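Local structure of thiamine pyrophosphokinase (Bacillus subtilis, 3LM8) at residues T3-A8 and E24-I29; N151-S156 and S190-H195; S161-E166 and N178-L183. The protein catalyses the ATP-dependent transfer of pyrophosphate to thiamine, giving thiamine diphosphate and AMP, and serves in thiamine salvage. The protein carries 1 engineered substitution. One frame throughout, in Å; residues are numbered along the deposited sequence.

Contact 1. Residues T3-A8 and E24-I29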
loop_
_atom_site.group_PDB
_atom_site.type_symbol
_atom_site.label_atom_id
_atom_site.label_comp_id
_atom_site.label_asym_id
_atom_site.label_seq_id
_atom_site.Cartn_x
_atom_site.Cartn_y
_atom_site.Cartn_z
ATOM N N THR A 3 -6.091 -9.367 8.834
ATOM C CA THR A 3 -5.207 -8.507 8.058
ATOM C C THR A 3 -4.007 -9.230 7.473
ATOM O O THR A 3 -3.445 -10.135 8.093
ATOM C CB THR A 3 -4.655 -7.364 8.921
ATOM O OG1 THR A 3 -5.731 -6.522 9.340
ATOM C CG2 THR A 3 -3.638 -6.536 8.134
ATOM N N ILE A 4 -3.609 -8.829 6.276
ATOM C CA ILE A 4 -2.431 -9.418 5.667
ATOM C C ILE A 4 -1.454 -8.291 5.339
ATOM O O ILE A 4 -1.842 -7.292 4.732
ATOM C CB ILE A 4 -2.784 -10.204 4.402
ATOM C CG1 ILE A 4 -3.714 -11.350 4.772
ATOM C CG2 ILE A 4 -1.510 -10.786 3.761
ATOM C CD1 ILE A 4 -4.089 -12.217 3.604
ATOM N N ASN A 5 -0.206 -8.433 5.790
ATOM C CA ASN A 5 0.823 -7.430 5.519
ATOM C C ASN A 5 1.920 -8.046 4.674
ATOM O O ASN A 5 2.498 -9.081 5.035
ATOM C CB ASN A 5 1.467 -6.902 6.798
ATOM C CG ASN A 5 0.518 -6.122 7.648
ATOM O OD1 ASN A 5 -0.614 -5.839 7.250
ATOM N ND2 ASN A 5 0.973 -5.763 8.839
ATOM N N ILE A 6 2.212 -7.383 3.559
ATOM C CA ILE A 6 3.226 -7.824 2.619
ATOM C C ILE A 6 4.369 -6.823 2.623
ATOM O O ILE A 6 4.147 -5.609 2.511
ATOM C CB ILE A 6 2.663 -7.861 1.200
ATOM C CG1 ILE A 6 1.334 -8.621 1.177
ATOM C CG2 ILE A 6 3.679 -8.460 0.270
ATOM C CD1 ILE A 6 0.623 -8.600 -0.177
ATOM N N VAL A 7 5.593 -7.322 2.744
ATOM C CA VAL A 7 6.765 -6.454 2.728
ATOM C C VAL A 7 7.585 -6.771 1.477
ATOM O O VAL A 7 8.251 -7.803 1.403
ATOM C CB VAL A 7 7.622 -6.661 3.997
ATOM C CG1 VAL A 7 8.897 -5.810 3.943
ATOM C CG2 VAL A 7 6.798 -6.293 5.213
ATOM N N ALA A 8 7.501 -5.884 0.485
ATOM C CA ALA A 8 8.228 -6.049 -0.768
ATOM C C ALA A 8 9.690 -5.729 -0.510
ATOM O O ALA A 8 10.028 -5.245 0.564
ATOM C CB ALA A 8 7.661 -5.120 -1.833
ATOM N N GLU A 24 -2.533 -10.030 16.621
ATOM C CA GLU A 24 -2.995 -11.414 16.540
ATOM C C GLU A 24 -3.806 -11.741 15.283
ATOM O O GLU A 24 -3.949 -12.909 14.932
ATOM C CB GLU A 24 -3.809 -11.784 17.794
ATOM C CG GLU A 24 -5.323 -11.907 17.573
ATOM C CD GLU A 24 -6.082 -12.363 18.821
ATOM O OE1 GLU A 24 -5.815 -13.481 19.318
ATOM O OE2 GLU A 24 -6.955 -11.603 19.303
ATOM N N HIS A 25 -4.339 -10.728 14.607
ATOM C CA HIS A 25 -5.114 -10.977 13.388
ATOM C C HIS A 25 -4.452 -10.368 12.154
ATOM O O HIS A 25 -5.115 -9.873 11.239
ATOM C CB HIS A 25 -6.533 -10.438 13.551
ATOM C CG HIS A 25 -7.302 -11.114 14.639
ATOM N ND1 HIS A 25 -7.577 -12.465 14.624
ATOM C CD2 HIS A 25 -7.835 -10.633 15.787
ATOM C CE1 HIS A 25 -8.248 -12.786 15.715
ATOM N NE2 HIS A 25 -8.417 -11.693 16.437
ATOM N N THR A 26 -3.128 -10.425 12.143
ATOM C CA THR A 26 -2.347 -9.895 11.047
ATOM C C THR A 26 -1.248 -10.888 10.657
ATOM O O THR A 26 -0.287 -11.086 11.403
ATOM C CB THR A 26 -1.716 -8.532 11.457
ATOM O OG1 THR A 26 -2.729 -7.524 11.451
ATOM C CG2 THR A 26 -0.586 -8.128 10.505
ATOM N N LEU A 27 -1.409 -11.527 9.499
ATOM C CA LEU A 27 -0.414 -12.471 8.985
ATOM C C LEU A 27 0.574 -11.694 8.133
ATOM O O LEU A 27 0.217 -10.689 7.492
ATOM C CB LEU A 27 -1.065 -13.520 8.092
ATOM C CG LEU A 27 -2.142 -14.380 8.739
ATOM C CD1 LEU A 27 -3.122 -14.869 7.672
ATOM C CD2 LEU A 27 -1.477 -15.531 9.494
ATOM N N TRP A 28 1.813 -12.166 8.110
ATOM C CA TRP A 28 2.843 -11.521 7.312
ATOM C C TRP A 28 3.403 -12.423 6.214
ATOM O O TRP A 28 3.434 -13.649 6.341
ATOM C CB TRP A 28 3.999 -11.063 8.191
ATOM C CG TRP A 28 3.671 -10.008 9.190
ATOM C CD1 TRP A 28 3.213 -10.202 10.455
ATOM C CD2 TRP A 28 3.906 -8.595 9.059
ATOM N NE1 TRP A 28 3.167 -9.003 11.134
ATOM C CE2 TRP A 28 3.585 -8.001 10.299
ATOM C CE3 TRP A 28 4.363 -7.777 8.016
ATOM C CZ2 TRP A 28 3.709 -6.626 10.528
ATOM C CZ3 TRP A 28 4.487 -6.410 8.247
ATOM C CH2 TRP A 28 4.162 -5.850 9.493
ATOM N N ILE A 29 3.841 -11.802 5.127
ATOM C CA ILE A 29 4.444 -12.537 4.026
ATOM C C ILE A 29 5.552 -11.660 3.483
ATOM O O ILE A 29 5.409 -10.439 3.446
ATOM C CB ILE A 29 3.438 -12.853 2.891
ATOM C CG1 ILE A 29 2.726 -11.582 2.442
ATOM C CG2 ILE A 29 2.441 -13.890 3.354
ATOM C CD1 ILE A 29 1.832 -11.792 1.233
#
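Asn-5 lies across the indole of Trp-28. Its CB stands over the six-membered ring of Trp-28, 3.6 Å from the centroid, in a CH-pi contact. The amide beyond does not lie flat on the indole: the two planes are 85° apart, and ND2 of Asn-5 comes down near the rim, 3.3 Å from CH2 of Trp-28. A chi1 of -66° sets CG of Asn-5 beside its backbone N, on the Thr-26 side. ND2 of Asn-5 also lies 3.3 Å from CG2 of Thr-26, which sits over the same indole face, again offset toward the rim. At the edge of the ring, CG2 of Val-7 meets CZ3 of Trp-28 at 3.8 Å. Farther back, Thr-3 and Thr-26 run side by side and point the same way, OG1 of Thr-26 resting against CB of Thr-3.

On the opposite face these strands carry Ile-4, Ile-6, Leu-27 and Ile-29; Ile-6 and Ile-29 lie alongside each other there, and CG1 of Ile-29, placed between its backbone N and carbonyl carbon (chi1 52°), packs 3.9 Å from CG2 of Ile-6.

Between the two layers runs a parallel ladder, from Thr-3 N bonded to His-25 O through to Val-7 N on Ile-29 O; the Asn-5 N to Leu-27 O bond measures 2.9 Å.

In the large mixed sheet, strand 3-7 is flanked by 26-31 and 96-100, where Gln-98 NE2 bonds Asn-5 OD1. Leu-38 of helix 33-41 covers Val-7 and Trp-28, while helix 81-92 packs against Ile-4, Ile-6 and Ile-29.

Contact 2. Residues N151-S156 and S190-H195. With VIB (3-(4-amino-2-methyl-pyrimidin-5-ylmethyl)-5-(2-hydroxy-ethyl)-4-methyl-thiazol-3-ium), chain E.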
loop_
_atom_site.group_PDB
_atom_site.type_symbol
_atom_site.label_atom_id
_atom_site.label_comp_id
_atom_site.label_asym_id
_atom_site.label_seq_id
_atom_site.Cartn_x
_atom_site.Cartn_y
_atom_site.Cartn_z
ATOM N N ASN A 151 0.377 12.468 12.542
ATOM C CA ASN A 151 1.743 12.505 12.017
ATOM C C ASN A 151 1.893 12.871 10.553
ATOM O O ASN A 151 2.982 13.250 10.115
ATOM C CB ASN A 151 2.449 11.177 12.270
ATOM C CG ASN A 151 2.597 10.877 13.741
ATOM O OD1 ASN A 151 1.634 10.496 14.403
ATOM N ND2 ASN A 151 3.804 11.060 14.265
ATOM N N LYS A 152 0.810 12.751 9.798
ATOM C CA LYS A 152 0.822 13.087 8.381
ATOM C C LYS A 152 -0.341 14.041 8.192
ATOM O O LYS A 152 -1.490 13.630 8.318
ATOM C CB LYS A 152 0.612 11.828 7.539
ATOM C CG LYS A 152 1.606 10.711 7.830
ATOM C CD LYS A 152 1.378 9.511 6.915
ATOM C CE LYS A 152 2.202 8.321 7.375
ATOM N NZ LYS A 152 3.580 8.753 7.726
ATOM N N ARG A 153 -0.044 15.303 7.879
ATOM C CA ARG A 153 -1.080 16.327 7.737
ATOM C C ARG A 153 -1.666 16.572 6.360
ATOM O O ARG A 153 -2.717 17.210 6.238
ATOM C CB ARG A 153 -0.570 17.665 8.273
ATOM C CG ARG A 153 0.427 18.379 7.372
ATOM C CD ARG A 153 0.867 19.675 8.016
ATOM N NE ARG A 153 -0.286 20.516 8.317
ATOM C CZ ARG A 153 -0.392 21.280 9.398
ATOM N NH1 ARG A 153 -1.480 22.014 9.588
ATOM N NH2 ARG A 153 0.583 21.300 10.296
ATOM N N TYR A 154 -0.992 16.089 5.325
ATOM C CA TYR A 154 -1.485 16.298 3.970
ATOM C C TYR A 154 -2.247 15.103 3.432
ATOM O O TYR A 154 -1.881 13.953 3.659
ATOM C CB TYR A 154 -0.331 16.653 3.035
ATOM C CG TYR A 154 0.491 17.832 3.514
ATOM C CD1 TYR A 154 1.603 17.639 4.331
ATOM C CD2 TYR A 154 0.148 19.143 3.158
ATOM C CE1 TYR A 154 2.360 18.715 4.778
ATOM C CE2 TYR A 154 0.895 20.224 3.600
ATOM C CZ TYR A 154 2.004 20.007 4.410
ATOM O OH TYR A 154 2.764 21.073 4.844
ATOM N N ILE A 155 -3.334 15.405 2.732
ATOM C CA ILE A 155 -4.207 14.405 2.138
ATOM C C ILE A 155 -4.411 14.880 0.718
ATOM O O ILE A 155 -5.035 15.915 0.521
ATOM C CB ILE A 155 -5.581 14.410 2.817
ATOM C CG1 ILE A 155 -5.447 13.976 4.271
ATOM C CG2 ILE A 155 -6.559 13.529 2.045
ATOM C CD1 ILE A 155 -6.464 14.642 5.174
ATOM N N SER A 156 -3.888 14.143 -0.258
ATOM C CA SER A 156 -4.037 14.515 -1.659
ATOM C C SER A 156 -4.931 13.526 -2.396
ATOM O O SER A 156 -4.983 12.349 -2.053
ATOM C CB SER A 156 -2.671 14.561 -2.338
ATOM O OG SER A 156 -1.829 15.520 -1.722
ATOM N N SER A 190 -2.359 18.165 -1.933
ATOM C CA SER A 190 -2.006 19.003 -0.799
ATOM C C SER A 190 -3.198 19.612 -0.056
ATOM O O SER A 190 -3.247 20.824 0.174
ATOM C CB SER A 190 -1.047 20.110 -1.248
ATOM O OG SER A 190 0.290 19.644 -1.253
ATOM N N ASN A 191 -4.160 18.771 0.311
ATOM C CA ASN A 191 -5.317 19.240 1.063
ATOM C C ASN A 191 -5.010 18.898 2.518
ATOM O O ASN A 191 -4.004 18.258 2.818
ATOM C CB ASN A 191 -6.596 18.527 0.605
ATOM C CG ASN A 191 -7.844 19.379 0.799
ATOM O OD1 ASN A 191 -8.830 19.235 0.064
ATOM N ND2 ASN A 191 -7.811 20.267 1.787
ATOM N N GLU A 192 -5.871 19.334 3.420
ATOM C CA GLU A 192 -5.684 19.068 4.837
ATOM C C GLU A 192 -7.046 18.923 5.481
ATOM O O GLU A 192 -8.058 19.351 4.923
ATOM C CB GLU A 192 -4.936 20.225 5.503
ATOM C CG GLU A 192 -3.427 20.238 5.279
ATOM C CD GLU A 192 -2.777 21.521 5.779
ATOM O OE1 GLU A 192 -3.140 21.994 6.879
ATOM O OE2 GLU A 192 -1.895 22.053 5.073
ATOM N N LEU A 193 -7.074 18.308 6.655
ATOM C CA LEU A 193 -8.327 18.149 7.379
ATOM C C LEU A 193 -8.401 19.301 8.396
ATOM O O LEU A 193 -7.412 19.595 9.071
ATOM C CB LEU A 193 -8.326 16.796 8.097
ATOM C CG LEU A 193 -9.407 15.756 7.760
ATOM C CD1 LEU A 193 -9.707 15.713 6.256
ATOM C CD2 LEU A 193 -8.928 14.393 8.270
ATOM N N ILE A 194 -9.542 19.979 8.490
ATOM C CA ILE A 194 -9.649 21.059 9.470
ATOM C C ILE A 194 -10.489 20.622 10.661
ATOM O O ILE A 194 -10.612 21.335 11.654
ATOM C CB ILE A 194 -10.259 22.353 8.867
ATOM C CG1 ILE A 194 -11.694 22.104 8.406
ATOM C CG2 ILE A 194 -9.379 22.854 7.726
ATOM C CD1 ILE A 194 -12.401 23.358 7.932
ATOM N N HIS A 195 -11.059 19.431 10.556
ATOM C CA HIS A 195 -11.885 18.884 11.621
ATOM C C HIS A 195 -11.299 17.544 12.064
ATOM O O HIS A 195 -10.254 17.121 11.563
ATOM C CB HIS A 195 -13.321 18.681 11.121
ATOM C CG HIS A 195 -14.083 19.954 10.898
ATOM N ND1 HIS A 195 -13.476 21.189 10.833
ATOM C CD2 HIS A 195 -15.403 20.175 10.696
ATOM C CE1 HIS A 195 -14.387 22.116 10.599
ATOM N NE2 HIS A 195 -15.565 21.526 10.510
HETATM C CM2 VIB E . -9.578 20.780 -3.870
HETATM N N4A VIB E . -6.541 24.494 -3.982
HETATM C CM4 VIB E . -1.826 23.402 -1.372
HETATM O O1 VIB E . 0.315 25.256 -4.001
HETATM C C7 VIB E . 0.871 24.029 -4.481
HETATM C C6 VIB E . 0.271 22.863 -3.694
HETATM C C2 VIB E . -3.684 22.793 -4.528
HETATM S S1 VIB E . -2.124 22.680 -5.304
HETATM C C5 VIB E . -1.253 22.887 -3.808
HETATM C C4 VIB E . -2.211 23.091 -2.821
HETATM N N3 VIB E . -3.481 23.030 -3.231
HETATM C C7A VIB E . -4.587 23.221 -2.282
HETATM C C4A VIB E . -6.809 23.258 -3.571
HETATM N N3A VIB E . -7.968 22.669 -3.901
HETATM C C2A VIB E . -8.243 21.423 -3.489
HETATM N N1A VIB E . -7.359 20.747 -2.741
HETATM C C6A VIB E . -6.205 21.288 -2.392
HETATM C C5A VIB E . -5.880 22.579 -2.792
#
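Ile-155 and Asn-191 form a single antiparallel bridge, a hydrogen-bonded pair: Ile-155 N gives to Asn-191 O at 2.9 Å, and Asn-191 N returns to Ile-155 O at 3.0 Å. Just before the bridge the strand carries a classic beta bulge, Arg-153 and Tyr-154 both facing Ser-212 of strand 207-212.

One side chain joins the backbone bonding. OG of Ser-156, held beside its own backbone N (chi1 -61°), accepts the N-H of Ser-190 at 2.7 Å, and the bond is almost straight at 175°.

The charged pair is Arg-153 and Glu-192. NH1 of Arg-153 meets OE1 of Glu-192 at 3.2 Å, a salt bridge with a single hydrogen bond. OE1 lies at the edge of the guanidinium, in its plane, yet the donor comes from above the carboxylate, for the two flat groups are turned 70° apart. The other oxygen, OE2 of Glu-192, rests 3.6 Å from CE2 of Tyr-154, whose ring runs alongside the glutamate. An alanine at Glu-192 would probably leave the Arg-153 guanidinium without this carboxylate and freer to turn.

Apolar contact is confined to Ile-155 CD1, which touches Leu-193 CD1 at 3.6 Å; Ile-146 of strand 142-147 packs on both residues.

Against the bound thiamine, Ser-190 brings CB to 3.4 Å from the thiazolium methyl CM4, and Asn-191 lies by the pyrimidine. Since the same two residues line the thiamine pocket and bond through their backbone to strand 154-159, the position of this pocket wall is tied to the sheet edge; the Arg-153 to Glu-192 pair lies farther along, on the more exposed side, where OE2 of Glu-192 also makes a long, weak ion pair with Lys-173.

Contact 3. Residues S161-E166 and N178-L183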
loop_
_atom_site.group_PDB
_atom_site.type_symbol
_atom_site.label_atom_id
_atom_site.label_comp_id
_atom_site.label_asym_id
_atom_site.label_seq_id
_atom_site.Cartn_x
_atom_site.Cartn_y
_atom_site.Cartn_z
ATOM N N SER A 161 -8.110 6.157 -13.663
ATOM C CA SER A 161 -8.443 5.755 -15.031
ATOM C C SER A 161 -9.093 6.857 -15.877
ATOM O O SER A 161 -8.650 7.124 -16.997
ATOM C CB SER A 161 -9.342 4.512 -15.019
ATOM O OG SER A 161 -10.617 4.801 -14.472
ATOM N N GLU A 162 -10.137 7.492 -15.351
ATOM C CA GLU A 162 -10.827 8.551 -16.081
ATOM C C GLU A 162 -11.159 9.722 -15.166
ATOM O O GLU A 162 -10.685 9.791 -14.031
ATOM C CB GLU A 162 -12.127 8.019 -16.691
ATOM C CG GLU A 162 -12.003 6.681 -17.410
ATOM C CD GLU A 162 -12.728 5.555 -16.683
ATOM O OE1 GLU A 162 -12.738 4.418 -17.203
ATOM O OE2 GLU A 162 -13.288 5.809 -15.591
ATOM N N ASP A 163 -11.982 10.640 -15.669
ATOM C CA ASP A 163 -12.397 11.803 -14.889
ATOM C C ASP A 163 -13.180 11.410 -13.631
ATOM O O ASP A 163 -13.854 10.376 -13.592
ATOM C CB ASP A 163 -13.277 12.735 -15.727
ATOM C CG ASP A 163 -12.541 13.343 -16.904
ATOM O OD1 ASP A 163 -11.292 13.438 -16.849
ATOM O OD2 ASP A 163 -13.226 13.747 -17.879
ATOM N N ILE A 164 -13.085 12.244 -12.600
ATOM C CA ILE A 164 -13.810 11.994 -11.360
ATOM C C ILE A 164 -15.064 12.859 -11.414
ATOM O O ILE A 164 -14.983 14.052 -11.711
ATOM C CB ILE A 164 -12.976 12.385 -10.123
ATOM C CG1 ILE A 164 -11.644 11.627 -10.136
ATOM C CG2 ILE A 164 -13.775 12.098 -8.851
ATOM C CD1 ILE A 164 -11.789 10.124 -10.101
ATOM N N HIS A 165 -16.215 12.258 -11.130
ATOM C CA HIS A 165 -17.485 12.977 -11.188
ATOM C C HIS A 165 -18.149 13.229 -9.854
ATOM O O HIS A 165 -18.261 12.331 -9.025
ATOM C CB HIS A 165 -18.464 12.233 -12.099
ATOM C CG HIS A 165 -18.024 12.181 -13.526
ATOM N ND1 HIS A 165 -16.882 11.524 -13.927
ATOM C CD2 HIS A 165 -18.547 12.741 -14.641
ATOM C CE1 HIS A 165 -16.716 11.682 -15.228
ATOM N NE2 HIS A 165 -17.713 12.419 -15.685
ATOM N N GLU A 166 -18.599 14.466 -9.673
ATOM C CA GLU A 166 -19.286 14.897 -8.458
ATOM C C GLU A 166 -18.502 14.656 -7.165
ATOM O O GLU A 166 -19.021 14.074 -6.211
ATOM C CB GLU A 166 -20.660 14.219 -8.371
ATOM C CG GLU A 166 -21.622 14.603 -9.483
ATOM C CD GLU A 166 -22.984 13.929 -9.333
ATOM O OE1 GLU A 166 -23.514 13.901 -8.198
ATOM O OE2 GLU A 166 -23.531 13.438 -10.347
ATOM N N ASN A 178 -19.726 18.655 -5.214
ATOM C CA ASN A 178 -20.133 18.009 -6.474
ATOM C C ASN A 178 -19.320 18.529 -7.658
ATOM O O ASN A 178 -19.855 18.903 -8.707
ATOM C CB ASN A 178 -21.632 18.204 -6.719
ATOM C CG ASN A 178 -22.483 17.231 -5.916
ATOM O OD1 ASN A 178 -23.695 17.407 -5.787
ATOM N ND2 ASN A 178 -21.852 16.190 -5.384
ATOM N N CYS A 179 -18.008 18.519 -7.455
ATOM C CA CYS A 179 -17.021 18.991 -8.412
ATOM C C CYS A 179 -16.621 17.899 -9.412
ATOM O O CYS A 179 -16.600 16.714 -9.082
ATOM C CB CYS A 179 -15.792 19.470 -7.621
ATOM S SG CYS A 179 -14.578 20.455 -8.514
ATOM N N HIS A 180 -16.322 18.312 -10.639
ATOM C CA HIS A 180 -15.885 17.395 -11.691
ATOM C C HIS A 180 -14.369 17.538 -11.828
ATOM O O HIS A 180 -13.878 18.595 -12.228
ATOM C CB HIS A 180 -16.526 17.752 -13.028
ATOM C CG HIS A 180 -16.090 16.868 -14.153
ATOM N ND1 HIS A 180 -16.490 15.554 -14.267
ATOM C CD2 HIS A 180 -15.270 17.101 -15.204
ATOM C CE1 HIS A 180 -15.937 15.015 -15.338
ATOM N NE2 HIS A 180 -15.191 15.933 -15.925
ATOM N N ILE A 181 -13.632 16.486 -11.488
ATOM C CA ILE A 181 -12.176 16.529 -11.578
ATOM C C ILE A 181 -11.731 15.816 -12.846
ATOM O O ILE A 181 -11.967 14.617 -13.021
ATOM C CB ILE A 181 -11.501 15.862 -10.340
ATOM C CG1 ILE A 181 -12.041 16.485 -9.053
ATOM C CG2 ILE A 181 -9.992 16.083 -10.378
ATOM C CD1 ILE A 181 -11.768 17.961 -8.948
ATOM N N THR A 182 -11.093 16.568 -13.732
ATOM C CA THR A 182 -10.624 16.015 -14.991
ATOM C C THR A 182 -9.302 15.272 -14.810
ATOM O O THR A 182 -8.477 15.639 -13.975
ATOM C CB THR A 182 -10.455 17.122 -16.050
ATOM O OG1 THR A 182 -10.138 16.525 -17.309
ATOM C CG2 THR A 182 -9.338 18.090 -15.651
ATOM N N LEU A 183 -9.115 14.221 -15.599
ATOM C CA LEU A 183 -7.915 13.397 -15.541
ATOM C C LEU A 183 -6.619 14.183 -15.745
ATOM O O LEU A 183 -6.490 14.952 -16.699
ATOM C CB LEU A 183 -8.006 12.297 -16.595
ATOM C CG LEU A 183 -6.818 11.346 -16.676
ATOM C CD1 LEU A 183 -6.941 10.253 -15.609
ATOM C CD2 LEU A 183 -6.758 10.752 -18.057
#
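OD1 of Asp-163 takes two donors from the facing segment. The backbone N-H of Leu-183 reaches it at 2.6 Å, nearly along the carboxylate C-O axis and at 159° at the hydrogen; the hydroxyl of Thr-182 adds a weak bond, OG1 to Asp-163 OD1 being 3.3 Å. One carboxylate oxygen thus holds the chain just where strand 179-181 gives way to loop. CB of the same aspartate packs against CE1 of His-180.

Next along, Ile-164 and Ile-181 make an antiparallel hydrogen-bonded pair. Ile-164 N meets Ile-181 O at 2.7 Å, and Ile-181 N meets Ile-164 O at 2.8 Å. Their side chains go to the same face, the two CB atoms 3.8 Å apart, and Pro-159 of strand 154-159 touches both.

Short strand 164-165 here lines up with the end of strand 176-181, an outermost strand of the antiparallel sheet in the thiamine-binding domain. The chain turns a corner at both Glu-166 and Asn-178, and Asn-178 with Cys-179 opposite Leu-167 makes a G1 beta bulge. Ile-181 also touches Cys-188, a residue of the thiamine pocket.

On the outer side two imidazoles form a T-shaped pair. His-180 turns its edge to the face of His-165, with ring centroids 4.4 Å apart and planes at 74°, and CE1 of His-180 sits toward the rim of the His-165 ring. A chi1 of 179° swings CG of His-180 anti to its backbone N, toward the neighbouring segment, where the ring runs alongside His-165. The His-165 ring is held further by a weak bond from its ND1 to Asp-163 O. Toward the far end of the contact, CD1 of Leu-183 rests 3.8 Å from the carbonyl O of Ser-161.

How the contacts relate
From the N terminus, contact 1 first closes a loop without helix or strand between 3-7 and 26-31, laying the two side by side in the large mixed sheet. Contact 2 opens later, at 151-156, and closes at 190-195; contact 3, 161-166 with 178-183, is nested within that span. Contact 2 joins strand 154-159, at one edge of the mixed sheet, to the loop before strand 197-202, while contact 3 pairs the short strand after 154-159 with an edge of the antiparallel sheet. Contacts 2 and 3 have centres about 20 Å apart; contacts 1 and 2, with centres about 27 Å apart, lie on opposite sides of the chain's centre yet reach the same sheet.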